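Local structure of McyG protein (Microcystis aeruginosa PCC 7806, 4R0M) at residues A[12-17]-A[393-398]; A[336-341]-A[399-404]; A[201-206]-A[237-242]; A[208-213]-A[343-348]. The protein forms an adenylation–peptidyl carrier didomain of microcystin synthetase that binds phenylalanyl-adenylate and probably activates an acid substrate for loading onto the carrier. All coordinates share one frame; numbering follows the deposited sequence.

Contact 2 is buried beside the adenylate and rests on a short hydrogen bond from a tyrosine to a glutamate. Contact 1 lies at the surface, where a carboxylate and an amide brush past each other. Contacts 3 and 4 are partly buried and share helix 196-210: one sets it against helix 227-240 through two close oxygens, the other against strand 341-345 through the edge and one face of a tryptophan. They also touch one another. T398 of contact 1 bonds to E338 of contact 2 through the backbone, N395 packs on S201 of contact 3, and M202 of contact 3 reaches both S341 of contact 2 and W345 of contact 4.

Contact 1: A[12-17]-A[393-398]; sequences LEDNWR and QGNSVT
OD1 of D14 lies 3.3 Å from ND2 of N395, and this pair of polar atoms makes up the whole touch between segments 12-17 and 393-398. The two side chains meet at about a right angle, and the planes of carboxylate and amide are tilted by 29°. Their backbones stay well apart, with 9.1 Å between the CA atoms of D14 and N395, and the side chains alone span the gap. In N395 CG sits beside the backbone N (chi1 -74°), which carries the amide out toward the loop. Only 46 Å² is buried in all, and D14 is exposed to solvent.

A type I turn from G394 to V397 presents the asparagine: N395 takes its second position, and the turn is closed by the bond from V397 N to G394 O, 3.1 Å. G394 leads into it with backbone angles that would push a CB against the carbonyl of Q393.

Helix 196-210 lies beside both segments. H197 stacks on the W16 ring and touches N395, N198 ND2 bonds to N395 O, and S201 packs on the asparagine. Beyond the turn, T398 OG1 bonds to I193 O of strand 190-195, and S396 and V397 rest on I343 of strand 341-345. The loop ahead of helix 19-27 is thus set against the turn that follows strand 388-394.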
loop_
_atom_site.group_PDB
_atom_site.type_symbol
_atom_site.label_atom_id
_atom_site.label_comp_id
_atom_site.label_asym_id
_atom_site.label_seq_id
_atom_site.Cartn_x
_atom_site.Cartn_y
_atom_site.Cartn_z
ATOM N N LEU A 12 -7.184 1.678 25.312
ATOM C CA LEU A 12 -7.329 3.016 24.731
ATOM C C LEU A 12 -8.674 3.655 25.069
ATOM O O LEU A 12 -9.726 3.031 24.913
ATOM C CB LEU A 12 -7.138 2.966 23.208
ATOM C CG LEU A 12 -7.097 4.287 22.424
ATOM C CD1 LEU A 12 -5.777 5.020 22.627
ATOM C CD2 LEU A 12 -7.345 4.038 20.945
ATOM N N GLU A 13 -8.625 4.907 25.519
ATOM C CA GLU A 13 -9.824 5.669 25.867
ATOM C C GLU A 13 -10.592 6.082 24.616
ATOM O O GLU A 13 -10.000 6.544 23.640
ATOM C CB GLU A 13 -9.452 6.904 26.692
ATOM C CG GLU A 13 -8.921 6.586 28.084
ATOM C CD GLU A 13 -8.288 7.784 28.769
ATOM O OE1 GLU A 13 -7.399 8.426 28.163
ATOM O OE2 GLU A 13 -8.669 8.076 29.922
ATOM N N ASP A 14 -11.912 5.909 24.661
ATOM C CA ASP A 14 -12.787 6.208 23.526
ATOM C C ASP A 14 -12.762 7.678 23.114
ATOM O O ASP A 14 -12.930 8.578 23.942
ATOM C CB ASP A 14 -14.229 5.776 23.821
ATOM C CG ASP A 14 -14.501 4.327 23.449
ATOM O OD1 ASP A 14 -13.781 3.770 22.589
ATOM O OD2 ASP A 14 -15.452 3.746 24.012
ATOM N N ASN A 15 -12.543 7.899 21.822
ATOM C CA ASN A 15 -12.605 9.223 21.224
ATOM C C ASN A 15 -13.757 9.263 20.229
ATOM O O ASN A 15 -13.915 8.344 19.422
ATOM C CB ASN A 15 -11.285 9.548 20.524
ATOM C CG ASN A 15 -11.312 10.887 19.813
ATOM O OD1 ASN A 15 -11.559 11.926 20.427
ATOM N ND2 ASN A 15 -11.052 10.868 18.510
ATOM N N TRP A 16 -14.562 10.321 20.291
ATOM C CA TRP A 16 -15.738 10.431 19.427
ATOM C C TRP A 16 -15.694 11.608 18.491
ATOM O O TRP A 16 -16.720 12.217 18.187
ATOM C CB TRP A 16 -17.016 10.427 20.260
ATOM C CG TRP A 16 -17.274 9.098 20.924
ATOM C CD1 TRP A 16 -17.290 8.820 22.288
ATOM C CD2 TRP A 16 -17.541 7.807 20.269
ATOM N NE1 TRP A 16 -17.550 7.492 22.513
ATOM C CE2 TRP A 16 -17.711 6.828 21.347
ATOM C CE3 TRP A 16 -17.655 7.383 18.948
ATOM C CZ2 TRP A 16 -17.983 5.492 21.091
ATOM C CZ3 TRP A 16 -17.928 6.033 18.703
ATOM C CH2 TRP A 16 -18.087 5.111 19.750
ATOM N N ARG A 17 -14.494 11.925 18.016
ATOM C CA ARG A 17 -14.299 12.977 17.028
ATOM C C ARG A 17 -14.711 12.508 15.633
ATOM O O ARG A 17 -14.698 11.312 15.342
ATOM C CB ARG A 17 -12.830 13.409 16.998
ATOM C CG ARG A 17 -12.396 14.323 18.131
ATOM C CD ARG A 17 -10.892 14.554 18.074
ATOM N NE ARG A 17 -10.498 15.803 18.719
ATOM C CZ ARG A 17 -10.408 16.980 18.100
ATOM N NH1 ARG A 17 -10.682 17.086 16.807
ATOM N NH2 ARG A 17 -10.039 18.058 18.780
ATOM N N GLN A 393 -9.028 -7.659 15.728
ATOM C CA GLN A 393 -10.219 -6.943 16.197
ATOM C C GLN A 393 -9.862 -5.606 16.855
ATOM O O GLN A 393 -8.700 -5.353 17.177
ATOM C CB GLN A 393 -11.058 -7.809 17.150
ATOM C CG GLN A 393 -10.422 -8.072 18.509
ATOM C CD GLN A 393 -11.370 -8.728 19.500
ATOM O OE1 GLN A 393 -12.534 -8.995 19.191
ATOM N NE2 GLN A 393 -10.875 -8.990 20.705
ATOM N N GLY A 394 -10.869 -4.759 17.046
ATOM C CA GLY A 394 -10.680 -3.447 17.656
ATOM C C GLY A 394 -11.398 -2.349 16.896
ATOM O O GLY A 394 -11.868 -2.562 15.775
ATOM N N ASN A 395 -11.468 -1.171 17.507
ATOM C CA ASN A 395 -12.160 -0.024 16.923
ATOM C C ASN A 395 -11.575 0.468 15.600
ATOM O O ASN A 395 -12.281 1.093 14.810
ATOM C CB ASN A 395 -12.234 1.131 17.927
ATOM C CG ASN A 395 -13.240 0.883 19.038
ATOM O OD1 ASN A 395 -14.128 0.039 18.915
ATOM N ND2 ASN A 395 -13.106 1.628 20.129
ATOM N N SER A 396 -10.295 0.182 15.360
ATOM C CA SER A 396 -9.632 0.586 14.115
ATOM C C SER A 396 -9.938 -0.353 12.943
ATOM O O SER A 396 -9.685 -0.009 11.786
ATOM C CB SER A 396 -8.119 0.712 14.318
ATOM O OG SER A 396 -7.507 -0.555 14.483
ATOM N N VAL A 397 -10.488 -1.526 13.252
ATOM C CA VAL A 397 -10.787 -2.552 12.253
ATOM C C VAL A 397 -12.187 -2.368 11.670
ATOM O O VAL A 397 -13.146 -2.125 12.405
ATOM C CB VAL A 397 -10.638 -3.970 12.855
ATOM C CG1 VAL A 397 -11.016 -5.048 11.846
ATOM C CG2 VAL A 397 -9.215 -4.184 13.349
ATOM N N THR A 398 -12.288 -2.485 10.345
ATOM C CA THR A 398 -13.559 -2.373 9.619
ATOM C C THR A 398 -14.629 -3.334 10.150
ATOM O O THR A 398 -14.312 -4.404 10.672
ATOM C CB THR A 398 -13.366 -2.584 8.093
ATOM O OG1 THR A 398 -14.592 -2.311 7.405
ATOM C CG2 THR A 398 -12.924 -4.012 7.772
#

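Contact 2: A[336-341]-A[399-404]. With FA5 (adenosine-5'-[phenylalaninyl-phosphate]), chain C.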
loop_
_atom_site.group_PDB
_atom_site.type_symbol
_atom_site.label_atom_id
_atom_site.label_comp_id
_atom_site.label_asym_id
_atom_site.label_seq_id
_atom_site.Cartn_x
_atom_site.Cartn_y
_atom_site.Cartn_z
HETATM N N MSE A 336 -3.321 -3.131 6.982
HETATM C CA MSE A 336 -4.121 -3.426 5.795
HETATM C C MSE A 336 -5.178 -2.373 5.655
HETATM O O MSE A 336 -5.389 -1.569 6.568
HETATM C CB MSE A 336 -4.735 -4.829 5.865
HETATM C CG MSE A 336 -5.628 -5.075 7.077
HETATM SE SE MSE A 336 -5.707 -7.009 7.454
HETATM C CE MSE A 336 -6.359 -7.651 5.706
ATOM N N THR A 337 -5.847 -2.366 4.504
ATOM C CA THR A 337 -6.961 -1.456 4.252
ATOM C C THR A 337 -8.060 -1.642 5.300
ATOM O O THR A 337 -8.663 -0.670 5.758
ATOM C CB THR A 337 -7.532 -1.666 2.832
ATOM O OG1 THR A 337 -6.472 -1.544 1.874
ATOM C CG2 THR A 337 -8.607 -0.641 2.515
ATOM N N GLU A 338 -8.284 -2.895 5.688
ATOM C CA GLU A 338 -9.326 -3.257 6.648
ATOM C C GLU A 338 -9.083 -2.720 8.066
ATOM O O GLU A 338 -10.006 -2.685 8.885
ATOM C CB GLU A 338 -9.519 -4.778 6.672
ATOM C CG GLU A 338 -10.277 -5.337 5.469
ATOM C CD GLU A 338 -9.395 -5.627 4.262
ATOM O OE1 GLU A 338 -8.213 -5.221 4.248
ATOM O OE2 GLU A 338 -9.890 -6.274 3.317
ATOM N N SER A 339 -7.851 -2.297 8.346
ATOM C CA SER A 339 -7.502 -1.742 9.656
ATOM C C SER A 339 -6.924 -0.325 9.567
ATOM O O SER A 339 -6.148 0.084 10.432
ATOM C CB SER A 339 -6.529 -2.672 10.397
ATOM O OG SER A 339 -5.239 -2.659 9.801
ATOM N N CYS A 340 -7.309 0.415 8.528
ATOM C CA CYS A 340 -6.842 1.793 8.313
ATOM C C CYS A 340 -5.308 1.799 8.406
ATOM O O CYS A 340 -4.722 2.519 9.225
ATOM C CB CYS A 340 -7.446 2.742 9.358
ATOM S SG CYS A 340 -9.220 2.542 9.643
ATOM N N SER A 341 -4.678 0.998 7.544
ATOM C CA SER A 341 -3.219 0.795 7.523
ATOM C C SER A 341 -2.700 0.192 8.840
ATOM O O SER A 341 -3.319 -0.729 9.380
ATOM C CB SER A 341 -2.446 2.057 7.084
ATOM O OG SER A 341 -2.344 3.012 8.124
ATOM N N LYS A 399 -15.893 -2.939 10.011
ATOM C CA LYS A 399 -17.012 -3.751 10.480
ATOM C C LYS A 399 -17.620 -4.617 9.375
ATOM O O LYS A 399 -18.299 -5.607 9.665
ATOM C CB LYS A 399 -18.083 -2.869 11.128
ATOM C CG LYS A 399 -17.715 -2.393 12.525
ATOM C CD LYS A 399 -18.574 -1.215 12.960
ATOM C CE LYS A 399 -18.102 -0.649 14.290
ATOM N NZ LYS A 399 -18.665 0.710 14.544
ATOM N N GLY A 400 -17.373 -4.248 8.119
ATOM C CA GLY A 400 -17.899 -5.001 6.979
ATOM C C GLY A 400 -17.629 -4.388 5.615
ATOM O O GLY A 400 -17.346 -3.193 5.501
ATOM N N TYR A 401 -17.720 -5.220 4.582
ATOM C CA TYR A 401 -17.550 -4.780 3.197
ATOM C C TYR A 401 -18.855 -4.233 2.629
ATOM O O TYR A 401 -19.936 -4.534 3.135
ATOM C CB TYR A 401 -17.039 -5.928 2.321
ATOM C CG TYR A 401 -15.676 -6.455 2.709
ATOM C CD1 TYR A 401 -14.515 -5.906 2.169
ATOM C CD2 TYR A 401 -15.547 -7.510 3.614
ATOM C CE1 TYR A 401 -13.264 -6.390 2.519
ATOM C CE2 TYR A 401 -14.300 -8.000 3.971
ATOM C CZ TYR A 401 -13.164 -7.436 3.422
ATOM O OH TYR A 401 -11.926 -7.919 3.774
ATOM N N TYR A 402 -18.744 -3.431 1.574
ATOM C CA TYR A 402 -19.903 -2.819 0.931
ATOM C C TYR A 402 -20.684 -3.827 0.086
ATOM O O TYR A 402 -20.115 -4.481 -0.791
ATOM C CB TYR A 402 -19.466 -1.626 0.074
ATOM C CG TYR A 402 -20.611 -0.872 -0.562
ATOM C CD1 TYR A 402 -21.338 0.069 0.166
ATOM C CD2 TYR A 402 -20.965 -1.092 -1.893
ATOM C CE1 TYR A 402 -22.389 0.764 -0.411
ATOM C CE2 TYR A 402 -22.016 -0.404 -2.478
ATOM C CZ TYR A 402 -22.723 0.523 -1.732
ATOM O OH TYR A 402 -23.766 1.213 -2.300
ATOM N N ASN A 403 -21.985 -3.934 0.367
ATOM C CA ASN A 403 -22.921 -4.789 -0.381
ATOM C C ASN A 403 -22.400 -6.198 -0.684
ATOM O O ASN A 403 -22.410 -6.644 -1.833
ATOM C CB ASN A 403 -23.377 -4.093 -1.675
ATOM C CG ASN A 403 -24.374 -2.974 -1.423
ATOM O OD1 ASN A 403 -24.732 -2.682 -0.279
ATOM N ND2 ASN A 403 -24.833 -2.344 -2.498
ATOM N N ASN A 404 -21.946 -6.891 0.358
ATOM C CA ASN A 404 -21.355 -8.214 0.200
ATOM C C ASN A 404 -21.532 -9.075 1.453
ATOM O O ASN A 404 -20.569 -9.347 2.176
ATOM C CB ASN A 404 -19.870 -8.083 -0.167
ATOM C CG ASN A 404 -19.379 -9.215 -1.048
ATOM O OD1 ASN A 404 -19.894 -10.334 -1.001
ATOM N ND2 ASN A 404 -18.371 -8.926 -1.861
HETATM C C FA5 C . -1.576 -2.513 2.453
HETATM O O FA5 C . -0.743 -2.920 1.651
HETATM C CA FA5 C . -1.152 -2.104 3.840
HETATM N N FA5 C . -0.364 -3.211 4.326
HETATM C CB FA5 C . -0.281 -0.839 3.837
HETATM C CG FA5 C . 0.356 -0.367 5.151
HETATM C CD1 FA5 C . 0.489 -1.168 6.286
HETATM C CD2 FA5 C . 0.849 0.942 5.219
HETATM C CE1 FA5 C . 1.086 -0.671 7.452
HETATM C CE2 FA5 C . 1.453 1.448 6.375
HETATM C CZ FA5 C . 1.571 0.635 7.501
HETATM P P FA5 C . -3.710 -3.666 1.224
HETATM O OP1 FA5 C . -3.537 -3.427 -0.253
HETATM O OP2 FA5 C . -5.106 -3.813 1.776
HETATM O OP3 FA5 C . -2.976 -2.467 2.035
HETATM O "O5'" FA5 C . -2.882 -5.007 1.564
HETATM C "C5'" FA5 C . -2.865 -5.593 2.864
HETATM C "C4'" FA5 C . -2.051 -6.875 2.794
HETATM O "O4'" FA5 C . -0.669 -6.622 2.510
HETATM C "C3'" FA5 C . -2.037 -7.638 4.103
HETATM O "O3'" FA5 C . -3.211 -8.430 4.275
HETATM C "C2'" FA5 C . -0.795 -8.488 3.956
HETATM O "O2'" FA5 C . -1.080 -9.666 3.193
HETATM C "C1'" FA5 C . 0.141 -7.611 3.152
HETATM N N9 FA5 C . 1.109 -6.972 4.080
HETATM C C8 FA5 C . 1.054 -5.702 4.521
HETATM N N7 FA5 C . 2.084 -5.417 5.355
HETATM C C5 FA5 C . 2.826 -6.532 5.469
HETATM C C6 FA5 C . 4.058 -6.933 6.194
HETATM N N6 FA5 C . 4.720 -6.060 6.988
HETATM N N1 FA5 C . 4.503 -8.203 6.039
HETATM C C2 FA5 C . 3.855 -9.090 5.255
HETATM N N3 FA5 C . 2.737 -8.794 4.564
HETATM C C4 FA5 C . 2.179 -7.557 4.629
#
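Segment 336-341, which holds E338 against Y401, begins with the selenomethionine M336, whose CE comes within 3.5 Å of the ribose oxygen O3' of the adenylate. T337 follows and grips the phosphate oxygen OP2 twice, through its OG1 at 2.7 Å and through its backbone N, which also donates to OP2. At E338 the chain bends at chi2 (86°) and brings OE2 to the hydroxyl of Y401. The tyrosine OH donates to OE2 at 2.7 Å, meeting it on the anti side and 22° out of the carboxylate plane, with OE2 near the plane of the ring and at its edge. Carboxylate and ring are turned 77° apart. With an alanine at E338 the buried Y401 hydroxyl is likely to lose its acceptor, and the ring end would be free to shift. S339 OG then bonds to S341 O at 2.8 Å, bracing the bend. S341 finally lays its CB 3.9 Å from CD2 of the ligand's phenyl ring. F417 and V192 pack on both E338 and Y401. The G-M-T-E sequence at the turn between strands 330-336 and 341-345, threonine on the phosphate, fits the adenylate-binding motif of ANL adenylation domains.

Contact 3: A[201-206]-A[237-242]; sequences SMTAGT and AVDLAC
The polar touch between the two helices is a pair of oxygens, OG1 of T203 and OD2 of D239, 3.1 Å apart. The hydroxyl of T203 bonds to L200 O, one turn back within its own helix, and OD2 merely packs beside it. CB of T203 also comes 3.4 Å from OD2, so the aspartate rests on the carbon as well as the oxygen. D239 reaches over because its CG stands opposite the backbone N (chi1 -163°), while OG1 of T203 is tucked between N and the carbonyl carbon.

Bonds inside each segment shape the two helices. T206 OG1 donates to M202 O at 2.9 Å, from 41° out of the carbonyl plane, and that oxygen also accepts from T206 N. Helix 227-240 ends just past D239 in a Schellman motif: A241 has positive phi, C242 N bonds to A237 O and A241 N to V238 O. The aspartate thus sits in the last turn of the helix.

Apolar packing joins the helices beside the pair. The selenomethionine M202 lies against V231 and F232, T206 against M236, and both V238 and D239 touch V22 of helix 19-27. Near the end of helix 227-240, L240 packs on F212.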
loop_
_atom_site.group_PDB
_atom_site.type_symbol
_atom_site.label_atom_id
_atom_site.label_comp_id
_atom_site.label_asym_id
_atom_site.label_seq_id
_atom_site.Cartn_x
_atom_site.Cartn_y
_atom_site.Cartn_z
ATOM N N SER A 201 -9.468 5.989 15.625
ATOM C CA SER A 201 -9.033 4.993 16.599
ATOM C C SER A 201 -7.666 4.398 16.235
ATOM O O SER A 201 -6.913 3.979 17.118
ATOM C CB SER A 201 -10.085 3.896 16.749
ATOM O OG SER A 201 -11.287 4.410 17.296
HETATM N N MSE A 202 -7.305 4.385 14.966
HETATM C CA MSE A 202 -5.997 3.979 14.545
HETATM C C MSE A 202 -5.068 5.093 14.846
HETATM O O MSE A 202 -4.008 4.861 15.383
HETATM C CB MSE A 202 -6.036 3.626 13.057
HETATM C CG MSE A 202 -4.696 3.285 12.429
HETATM SE SE MSE A 202 -3.585 4.799 11.960
HETATM C CE MSE A 202 -1.905 3.980 11.664
ATOM N N THR A 203 -5.459 6.296 14.503
ATOM C CA THR A 203 -4.628 7.480 14.703
ATOM C C THR A 203 -4.207 7.612 16.157
ATOM O O THR A 203 -3.014 7.706 16.455
ATOM C CB THR A 203 -5.369 8.772 14.308
ATOM O OG1 THR A 203 -6.560 8.914 15.081
ATOM C CG2 THR A 203 -5.748 8.732 12.874
ATOM N N ALA A 204 -5.197 7.606 17.050
ATOM C CA ALA A 204 -4.965 7.740 18.485
ATOM C C ALA A 204 -4.043 6.640 19.008
ATOM O O ALA A 204 -3.071 6.929 19.709
ATOM C CB ALA A 204 -6.288 7.750 19.245
ATOM N N GLY A 205 -4.339 5.393 18.644
ATOM C CA GLY A 205 -3.535 4.241 19.060
ATOM C C GLY A 205 -2.085 4.323 18.612
ATOM O O GLY A 205 -1.173 4.051 19.392
ATOM N N THR A 206 -1.878 4.710 17.356
ATOM C CA THR A 206 -0.535 4.847 16.789
ATOM C C THR A 206 0.248 5.983 17.462
ATOM O O THR A 206 1.438 5.837 17.745
ATOM C CB THR A 206 -0.593 5.049 15.257
ATOM O OG1 THR A 206 -1.316 3.966 14.663
ATOM C CG2 THR A 206 0.802 5.099 14.649
ATOM N N ALA A 237 -1.405 12.995 10.345
ATOM C CA ALA A 237 -0.684 14.261 10.393
ATOM C C ALA A 237 -1.615 15.427 10.718
ATOM O O ALA A 237 -1.231 16.350 11.438
ATOM C CB ALA A 237 0.049 14.505 9.085
ATOM N N VAL A 238 -2.834 15.369 10.186
ATOM C CA VAL A 238 -3.865 16.363 10.481
ATOM C C VAL A 238 -4.281 16.264 11.954
ATOM O O VAL A 238 -4.388 17.281 12.640
ATOM C CB VAL A 238 -5.090 16.211 9.552
ATOM C CG1 VAL A 238 -6.130 17.284 9.841
ATOM C CG2 VAL A 238 -4.664 16.282 8.093
ATOM N N ASP A 239 -4.487 15.036 12.428
ATOM C CA ASP A 239 -4.828 14.761 13.824
ATOM C C ASP A 239 -3.768 15.305 14.780
ATOM O O ASP A 239 -4.094 15.854 15.831
ATOM C CB ASP A 239 -5.015 13.254 14.036
ATOM C CG ASP A 239 -5.752 12.923 15.328
ATOM O OD1 ASP A 239 -6.511 13.778 15.835
ATOM O OD2 ASP A 239 -5.579 11.793 15.832
ATOM N N LEU A 240 -2.503 15.151 14.400
ATOM C CA LEU A 240 -1.381 15.686 15.161
ATOM C C LEU A 240 -1.186 17.182 14.929
ATOM O O LEU A 240 -0.538 17.854 15.732
ATOM C CB LEU A 240 -0.090 14.950 14.788
ATOM C CG LEU A 240 0.130 13.529 15.306
ATOM C CD1 LEU A 240 1.215 12.845 14.488
ATOM C CD2 LEU A 240 0.484 13.528 16.789
ATOM N N ALA A 241 -1.752 17.690 13.832
ATOM C CA ALA A 241 -1.519 19.061 13.358
ATOM C C ALA A 241 -0.041 19.305 13.018
ATOM O O ALA A 241 0.469 20.421 13.157
ATOM C CB ALA A 241 -2.035 20.090 14.361
ATOM N N CYS A 242 0.637 18.251 12.566
ATOM C CA CYS A 242 2.052 18.336 12.212
ATOM C C CYS A 242 2.227 18.565 10.713
ATOM O O CYS A 242 1.268 18.463 9.949
ATOM C CB CYS A 242 2.792 17.072 12.657
ATOM S SG CYS A 242 2.494 15.602 11.645
#

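Contact 4: A[208-213]-A[343-348]; sequences VMNHFT and ITWSAG
M209 and N210, the last residues of helix 196-210, meet W345 from two directions. The selenium of M209 stands at the ring edge, 5.1 Å from the centroid of the five-membered ring and 77° off its normal, in a Met-aromatic contact. Its methyl CE goes on to the backbone, 3.4 Å from W345 O. The chain is straight from CA outward (chi1 -178°), which lets it span the distance. N210 comes over a face instead: ND2 lies 3.7 Å from W345 CD1, and the amide stands almost upright on the indole, their planes 86° apart.

T206, one turn back in the helix, has weak bonds to both polar groups: its carbonyl O takes one from N210 ND2, and its OG1 takes one from W345 NE1. The F232 and F300 rings also meet the indole, and I367 packs on both M209 and W345. The F212 ring, beyond the helix end, carries N210 CB 3.6 Å above one face. A serine in place of W345 would probably open a gap between helix and strand, leaving the selenomethionine and the N210 amide without the ring they rest on.

After W345, G348 N bonds to S346 OG in an ST turn; before it, I343 and T344 face F334 in a classic beta bulge. The W345 side chain lies about 4 Å, nearest atoms, from the adenylate, consistent with a wall beside its phenyl group in the adenylation-domain pocket.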
loop_
_atom_site.group_PDB
_atom_site.type_symbol
_atom_site.label_atom_id
_atom_site.label_comp_id
_atom_site.label_asym_id
_atom_site.label_seq_id
_atom_site.Cartn_x
_atom_site.Cartn_y
_atom_site.Cartn_z
ATOM N N VAL A 208 -0.287 7.461 20.598
ATOM C CA VAL A 208 -0.000 7.126 21.997
ATOM C C VAL A 208 1.157 6.128 22.117
ATOM O O VAL A 208 2.083 6.339 22.908
ATOM C CB VAL A 208 -1.255 6.591 22.740
ATOM C CG1 VAL A 208 -0.910 6.165 24.162
ATOM C CG2 VAL A 208 -2.351 7.645 22.775
HETATM N N MSE A 209 1.105 5.060 21.321
HETATM C CA MSE A 209 2.107 3.991 21.371
HETATM C C MSE A 209 3.471 4.478 20.957
HETATM O O MSE A 209 4.475 4.118 21.577
HETATM C CB MSE A 209 1.675 2.833 20.468
HETATM C CG MSE A 209 2.656 1.661 20.502
HETATM SE SE MSE A 209 1.960 0.177 19.410
HETATM C CE MSE A 209 3.611 -0.892 19.360
ATOM N N ASN A 210 3.523 5.306 19.916
ATOM C CA ASN A 210 4.803 5.703 19.326
ATOM C C ASN A 210 5.282 7.108 19.688
ATOM O O ASN A 210 6.331 7.551 19.212
ATOM C CB ASN A 210 4.775 5.489 17.810
ATOM C CG ASN A 210 4.593 4.028 17.436
ATOM O OD1 ASN A 210 5.429 3.183 17.758
ATOM N ND2 ASN A 210 3.493 3.722 16.758
ATOM N N HIS A 211 4.512 7.788 20.539
ATOM C CA HIS A 211 4.875 9.101 21.096
ATOM C C HIS A 211 5.056 10.173 20.050
ATOM O O HIS A 211 6.037 10.923 20.074
ATOM C CB HIS A 211 6.120 9.001 21.984
ATOM C CG HIS A 211 6.069 7.876 22.993
ATOM N ND1 HIS A 211 5.246 7.895 24.058
ATOM C CD2 HIS A 211 6.787 6.685 23.071
ATOM C CE1 HIS A 211 5.419 6.769 24.779
ATOM N NE2 HIS A 211 6.364 6.030 24.173
ATOM N N PHE A 212 4.108 10.255 19.119
ATOM C CA PHE A 212 4.131 11.298 18.097
ATOM C C PHE A 212 3.525 12.587 18.641
ATOM O O PHE A 212 2.576 12.552 19.426
ATOM C CB PHE A 212 3.374 10.859 16.835
ATOM C CG PHE A 212 3.954 9.649 16.143
ATOM C CD1 PHE A 212 5.320 9.372 16.188
ATOM C CD2 PHE A 212 3.129 8.803 15.407
ATOM C CE1 PHE A 212 5.842 8.261 15.539
ATOM C CE2 PHE A 212 3.646 7.693 14.753
ATOM C CZ PHE A 212 5.003 7.424 14.815
ATOM N N THR A 213 4.079 13.720 18.221
ATOM C CA THR A 213 3.588 15.039 18.632
ATOM C C THR A 213 3.437 15.945 17.412
ATOM O O THR A 213 3.757 15.536 16.295
ATOM C CB THR A 213 4.524 15.706 19.666
ATOM O OG1 THR A 213 5.858 15.770 19.143
ATOM C CG2 THR A 213 4.533 14.927 20.978
ATOM N N ILE A 343 -1.474 -1.519 12.152
ATOM C CA ILE A 343 -2.150 -2.039 13.346
ATOM C C ILE A 343 -1.159 -2.600 14.379
ATOM O O ILE A 343 -1.446 -2.601 15.580
ATOM C CB ILE A 343 -3.249 -3.075 12.999
ATOM C CG1 ILE A 343 -4.137 -3.355 14.220
ATOM C CG2 ILE A 343 -2.647 -4.354 12.426
ATOM C CD1 ILE A 343 -5.426 -4.084 13.914
ATOM N N THR A 344 -0.007 -3.082 13.910
ATOM C CA THR A 344 1.102 -3.440 14.797
ATOM C C THR A 344 2.347 -2.659 14.387
ATOM O O THR A 344 2.537 -2.361 13.208
ATOM C CB THR A 344 1.424 -4.957 14.804
ATOM O OG1 THR A 344 2.031 -5.337 13.562
ATOM C CG2 THR A 344 0.176 -5.802 15.051
ATOM N N TRP A 345 3.185 -2.320 15.364
ATOM C CA TRP A 345 4.407 -1.561 15.108
ATOM C C TRP A 345 5.562 -2.162 15.847
ATOM O O TRP A 345 5.450 -2.482 17.032
ATOM C CB TRP A 345 4.239 -0.101 15.523
ATOM C CG TRP A 345 3.054 0.594 14.891
ATOM C CD1 TRP A 345 1.783 0.763 15.431
ATOM C CD2 TRP A 345 2.993 1.237 13.570
ATOM N NE1 TRP A 345 0.970 1.447 14.566
ATOM C CE2 TRP A 345 1.629 1.759 13.431
ATOM C CE3 TRP A 345 3.895 1.429 12.529
ATOM C CZ2 TRP A 345 1.213 2.437 12.295
ATOM C CZ3 TRP A 345 3.463 2.113 11.388
ATOM C CH2 TRP A 345 2.154 2.602 11.275
ATOM N N SER A 346 6.685 -2.325 15.152
ATOM C CA SER A 346 7.913 -2.800 15.774
ATOM C C SER A 346 8.477 -1.724 16.693
ATOM O O SER A 346 8.281 -0.529 16.455
ATOM C CB SER A 346 8.944 -3.171 14.705
ATOM O OG SER A 346 10.165 -3.603 15.279
ATOM N N ALA A 347 9.172 -2.154 17.742
ATOM C CA ALA A 347 9.875 -1.238 18.636
ATOM C C ALA A 347 11.150 -0.706 17.980
ATOM O O ALA A 347 11.728 0.280 18.436
ATOM C CB ALA A 347 10.197 -1.925 19.956
ATOM N N GLY A 348 11.571 -1.362 16.901
ATOM C CA GLY A 348 12.784 -0.993 16.180
ATOM C C GLY A 348 13.718 -2.175 16.036
ATOM O O GLY A 348 13.691 -3.099 16.852
#